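Putative Ribokinase II (Escherichia coli O6, PDB 3IQ0) binds ATP with magnesium and, as a pfkB-family carbohydrate kinase, probably transfers a phosphate group from ATP to a sugar such as ribose. Local coordinates at residues S4-I9 with L50-G55; G38-F43 with H135-S140. One frame throughout, in Å; residues are numbered along the deposited sequence.

Contact 1: residues S4-I9 with L50-G55; sequences SKVFTI and LGVPCG
Val6 is paired with Cys54 and Phe7 with Gly55 as parallel beta bridges, and the hydrogen bonds fix that register. Val6 N donates to Pro53 O at 3.1 Å, nearly straight at 170°, and Gly55 N returns a bond to Val6 O at 2.9 Å. A third, weak bond runs from Thr8 N to Gly55 O (3.3 Å). Where the pairing begins, a water donates to both Ser4 O and Pro53 O, so Pro53 O receives two donors. On one face of the sheet the Phe7 ring lies over Gly55, whose CA is 3.8 Å from the ring centroid, a CH-pi contact displaced toward the rim. On the other face, that of Val6 and Cys54, Val6 CG2 meets Val52 CG1, from the loop leading into the strand, at 3.8 Å, and the CB atoms of Val6 and Cys54 lie 4.1 Å apart. Farther out, helix 39-49 packs here, with Ile44 against Cys54 and Val47 against Val52. That helix ends in a Schellman motif at Gly51 (phi 90°). Strand 5-9, helix 39-49 and parallel strand 54-61 form a beta-alpha-beta crossover with strands 13-18 and 29-37 inserted as lid, as in the ribokinase-like fold.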
# COMPACT_ATOMS: atom_id res chain seq x y z
N SER B 4 -4.62 11.47 -34.65
CA SER B 4 -3.75 12.27 -33.78
C SER B 4 -4.17 12.03 -32.33
O SER B 4 -5.34 12.14 -31.99
CB SER B 4 -3.90 13.75 -34.12
OG SER B 4 -3.34 14.56 -33.10
N LYS B 5 -3.20 11.70 -31.46
CA LYS B 5 -3.51 11.43 -30.06
C LYS B 5 -2.70 12.19 -29.02
O LYS B 5 -1.51 12.46 -29.19
CB LYS B 5 -3.36 9.94 -29.77
CG LYS B 5 -4.39 9.04 -30.44
CD LYS B 5 -4.46 7.71 -29.72
CE LYS B 5 -5.43 6.75 -30.38
NZ LYS B 5 -4.95 6.29 -31.71
N VAL B 6 -3.36 12.52 -27.92
CA VAL B 6 -2.71 13.20 -26.81
C VAL B 6 -2.33 12.10 -25.83
O VAL B 6 -3.16 11.26 -25.48
CB VAL B 6 -3.65 14.20 -26.10
CG1 VAL B 6 -2.99 14.72 -24.84
CG2 VAL B 6 -3.99 15.36 -27.02
N PHE B 7 -1.07 12.08 -25.40
CA PHE B 7 -0.63 11.05 -24.47
C PHE B 7 -0.03 11.65 -23.22
O PHE B 7 0.39 12.81 -23.21
CB PHE B 7 0.45 10.17 -25.13
CG PHE B 7 -0.07 8.89 -25.71
CD1 PHE B 7 -0.06 7.72 -24.96
CD2 PHE B 7 -0.55 8.85 -27.01
CE1 PHE B 7 -0.53 6.53 -25.50
CE2 PHE B 7 -1.03 7.66 -27.56
CZ PHE B 7 -1.01 6.50 -26.80
N THR B 8 -0.04 10.87 -22.14
CA THR B 8 0.58 11.29 -20.90
C THR B 8 1.25 10.05 -20.35
O THR B 8 1.10 8.96 -20.89
CB THR B 8 -0.42 11.86 -19.87
OG1 THR B 8 0.33 12.49 -18.82
CG2 THR B 8 -1.27 10.77 -19.27
N ILE B 9 1.97 10.22 -19.26
CA ILE B 9 2.69 9.11 -18.66
C ILE B 9 2.79 9.36 -17.17
O ILE B 9 2.77 10.50 -16.72
CB ILE B 9 4.11 9.04 -19.28
CG1 ILE B 9 4.87 7.82 -18.78
CG2 ILE B 9 4.87 10.32 -18.96
CD1 ILE B 9 6.13 7.55 -19.59
N LEU B 50 -13.50 15.46 -22.95
CA LEU B 50 -13.73 16.59 -23.84
C LEU B 50 -13.80 16.10 -25.30
O LEU B 50 -14.00 16.89 -26.22
CB LEU B 50 -12.65 17.66 -23.64
CG LEU B 50 -12.80 18.38 -22.28
CD1 LEU B 50 -11.63 19.30 -22.01
CD2 LEU B 50 -14.13 19.16 -22.27
N GLY B 51 -13.67 14.78 -25.48
CA GLY B 51 -13.77 14.18 -26.80
C GLY B 51 -12.50 14.05 -27.62
O GLY B 51 -12.53 13.64 -28.78
N VAL B 52 -11.38 14.39 -27.01
CA VAL B 52 -10.10 14.33 -27.71
C VAL B 52 -9.45 12.96 -27.51
O VAL B 52 -9.20 12.53 -26.39
CB VAL B 52 -9.16 15.46 -27.19
CG1 VAL B 52 -7.75 15.27 -27.70
CG2 VAL B 52 -9.71 16.82 -27.63
N PRO B 53 -9.19 12.25 -28.62
CA PRO B 53 -8.56 10.92 -28.54
C PRO B 53 -7.24 11.01 -27.80
O PRO B 53 -6.44 11.91 -28.05
CB PRO B 53 -8.40 10.51 -30.01
CG PRO B 53 -8.56 11.79 -30.78
CD PRO B 53 -9.57 12.57 -30.00
N CYS B 54 -7.02 10.07 -26.87
CA CYS B 54 -5.81 10.09 -26.05
C CYS B 54 -5.45 8.71 -25.51
O CYS B 54 -6.21 7.75 -25.65
CB CYS B 54 -6.03 11.03 -24.88
SG CYS B 54 -7.55 10.61 -23.98
N GLY B 55 -4.28 8.63 -24.87
CA GLY B 55 -3.82 7.38 -24.30
C GLY B 55 -2.92 7.65 -23.11
O GLY B 55 -2.54 8.80 -22.86
O HOH W 1 -6.30 13.62 -30.05

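Contact 2: residues G38-F43 with H135-S140; sequences GAPAIF and HIMGSS
Phe43 and His135 stack across the interface between helix 39-49 and strand 131-137, a helix-on-sheet packing in the core of the ribokinase-like alpha/beta fold. The short axes of 39-43 and 135-137 approach to 9.0 Å and run 142° apart, closer to antiparallel than to parallel. The selenomethionine at Met137 fills the middle of this interface. Its CB lies beside Pro40 CG, and its CG approaches the same proline carbon at 3.7 Å while also touching Ala39 CB. A bend at chi2 (-67°) places SE near Ala39 CB and at the edge of the His135 ring, in its plane. The terminal CE then reaches the helix, 3.3 Å from Phe43 CB and also close to Ala39 O. That oxygen already accepts the helical bond from Phe43 N, so the methyl packs beside a satisfied carbonyl.

Two residues earlier on the strand, the His135 ring forms an offset stack with Phe43, with planes at 10° and centroids 3.9 Å apart. In both, CB points toward the other segment and CG is anti to the backbone N. His135 ND1 is hydrogen-bonded to Ser165 OG on the next strand, a second-shell tie that helps fix the imidazole's rotation. Toward the other end, Ser139 OG touches Ala39 CB and Ser140 OG touches Pro40 CG, while both hydroxyls are hydrogen-bonded to the carboxylate of Glu11. The Met137 side chain lies about 6 Å from bound ATP, placing this packing beside the nucleotide site. Within the stack, the shortest approach is between Phe43 CZ and His135 CG, at 3.4 Å.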
# COMPACT_ATOMS: atom_id res chain seq x y z
N GLY B 38 -4.47 9.72 -9.46
CA GLY B 38 -3.16 9.84 -10.08
C GLY B 38 -3.20 11.00 -11.06
O GLY B 38 -3.96 10.97 -12.04
N ALA B 39 -2.39 12.02 -10.80
CA ALA B 39 -2.34 13.21 -11.64
C ALA B 39 -2.44 12.92 -13.14
O ALA B 39 -3.31 13.46 -13.81
CB ALA B 39 -1.05 14.01 -11.33
N PRO B 40 -1.55 12.07 -13.68
CA PRO B 40 -1.63 11.78 -15.12
C PRO B 40 -2.97 11.19 -15.53
O PRO B 40 -3.51 11.53 -16.59
CB PRO B 40 -0.48 10.80 -15.34
CG PRO B 40 0.51 11.17 -14.27
CD PRO B 40 -0.39 11.40 -13.07
N ALA B 41 -3.52 10.31 -14.69
CA ALA B 41 -4.80 9.67 -14.98
C ALA B 41 -5.95 10.66 -14.98
O ALA B 41 -6.83 10.60 -15.84
CB ALA B 41 -5.07 8.55 -13.97
N ILE B 42 -5.96 11.57 -14.02
CA ILE B 42 -7.02 12.57 -13.95
C ILE B 42 -6.89 13.53 -15.14
O ILE B 42 -7.89 13.91 -15.76
CB ILE B 42 -6.95 13.36 -12.63
CG1 ILE B 42 -7.02 12.38 -11.45
CG2 ILE B 42 -8.10 14.35 -12.56
CD1 ILE B 42 -6.73 13.01 -10.11
N PHE B 43 -5.66 13.90 -15.47
CA PHE B 43 -5.41 14.79 -16.61
C PHE B 43 -5.99 14.16 -17.87
O PHE B 43 -6.80 14.77 -18.58
CB PHE B 43 -3.90 14.98 -16.83
CG PHE B 43 -3.54 15.67 -18.12
CD1 PHE B 43 -3.51 17.06 -18.20
CD2 PHE B 43 -3.23 14.93 -19.26
CE1 PHE B 43 -3.17 17.71 -19.40
CE2 PHE B 43 -2.89 15.57 -20.47
CZ PHE B 43 -2.86 16.96 -20.53
N HIS B 135 2.10 15.01 -22.69
CA HIS B 135 2.05 15.79 -21.47
C HIS B 135 2.77 15.11 -20.31
O HIS B 135 2.58 13.92 -20.05
CB HIS B 135 0.60 16.04 -21.08
CG HIS B 135 0.46 16.85 -19.83
ND1 HIS B 135 0.64 18.21 -19.81
CD2 HIS B 135 0.21 16.48 -18.55
CE1 HIS B 135 0.52 18.65 -18.56
NE2 HIS B 135 0.26 17.62 -17.78
N ILE B 136 3.59 15.88 -19.61
CA ILE B 136 4.35 15.37 -18.49
C ILE B 136 3.96 16.01 -17.16
O ILE B 136 3.82 17.23 -17.07
CB ILE B 136 5.87 15.59 -18.71
CG1 ILE B 136 6.34 14.76 -19.90
CG2 ILE B 136 6.65 15.20 -17.47
CD1 ILE B 136 7.73 15.14 -20.39
N MSE B 137 3.76 15.17 -16.15
CA MSE B 137 3.42 15.62 -14.80
C MSE B 137 4.72 15.52 -13.98
O MSE B 137 5.30 14.44 -13.88
CB MSE B 137 2.37 14.70 -14.17
CG MSE B 137 0.97 14.86 -14.71
SE MSE B 137 0.28 16.60 -14.24
CE MSE B 137 -1.47 16.44 -15.06
N GLY B 138 5.16 16.63 -13.42
CA GLY B 138 6.38 16.61 -12.62
C GLY B 138 6.28 15.65 -11.44
O GLY B 138 7.30 15.13 -10.97
N SER B 139 5.06 15.40 -10.99
CA SER B 139 4.83 14.50 -9.86
C SER B 139 5.24 13.06 -10.14
O SER B 139 5.30 12.24 -9.23
CB SER B 139 3.36 14.53 -9.47
OG SER B 139 2.56 14.04 -10.53
N SER B 140 5.53 12.77 -11.41
CA SER B 140 5.92 11.41 -11.79
C SER B 140 7.43 11.18 -11.72
O SER B 140 7.88 10.04 -11.64
CB SER B 140 5.45 11.12 -13.22
OG SER B 140 4.06 11.30 -13.34

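From the N terminus the chain first lays down strand 5-9, passes through strands 13-18 and 29-37, and enters helix 39-49. Contact 1 closes this first excursion when 50-55 returns beside 4-9. Contact 2 starts within that loop, at 38-43, and closes only at 135-140, so the two cross rather than nest. Their centres lie 13 Å apart, and they meet directly: Phe7 O is 2.8 Å from His135 N, a probable backbone hydrogen bond, because strands 5-9 and 131-137 are neighbours in the nine-stranded sheet. Strand 5-9 thus has 54-61 on one side and 131-137 on the other, while helix 39-49 packs against the same sheet.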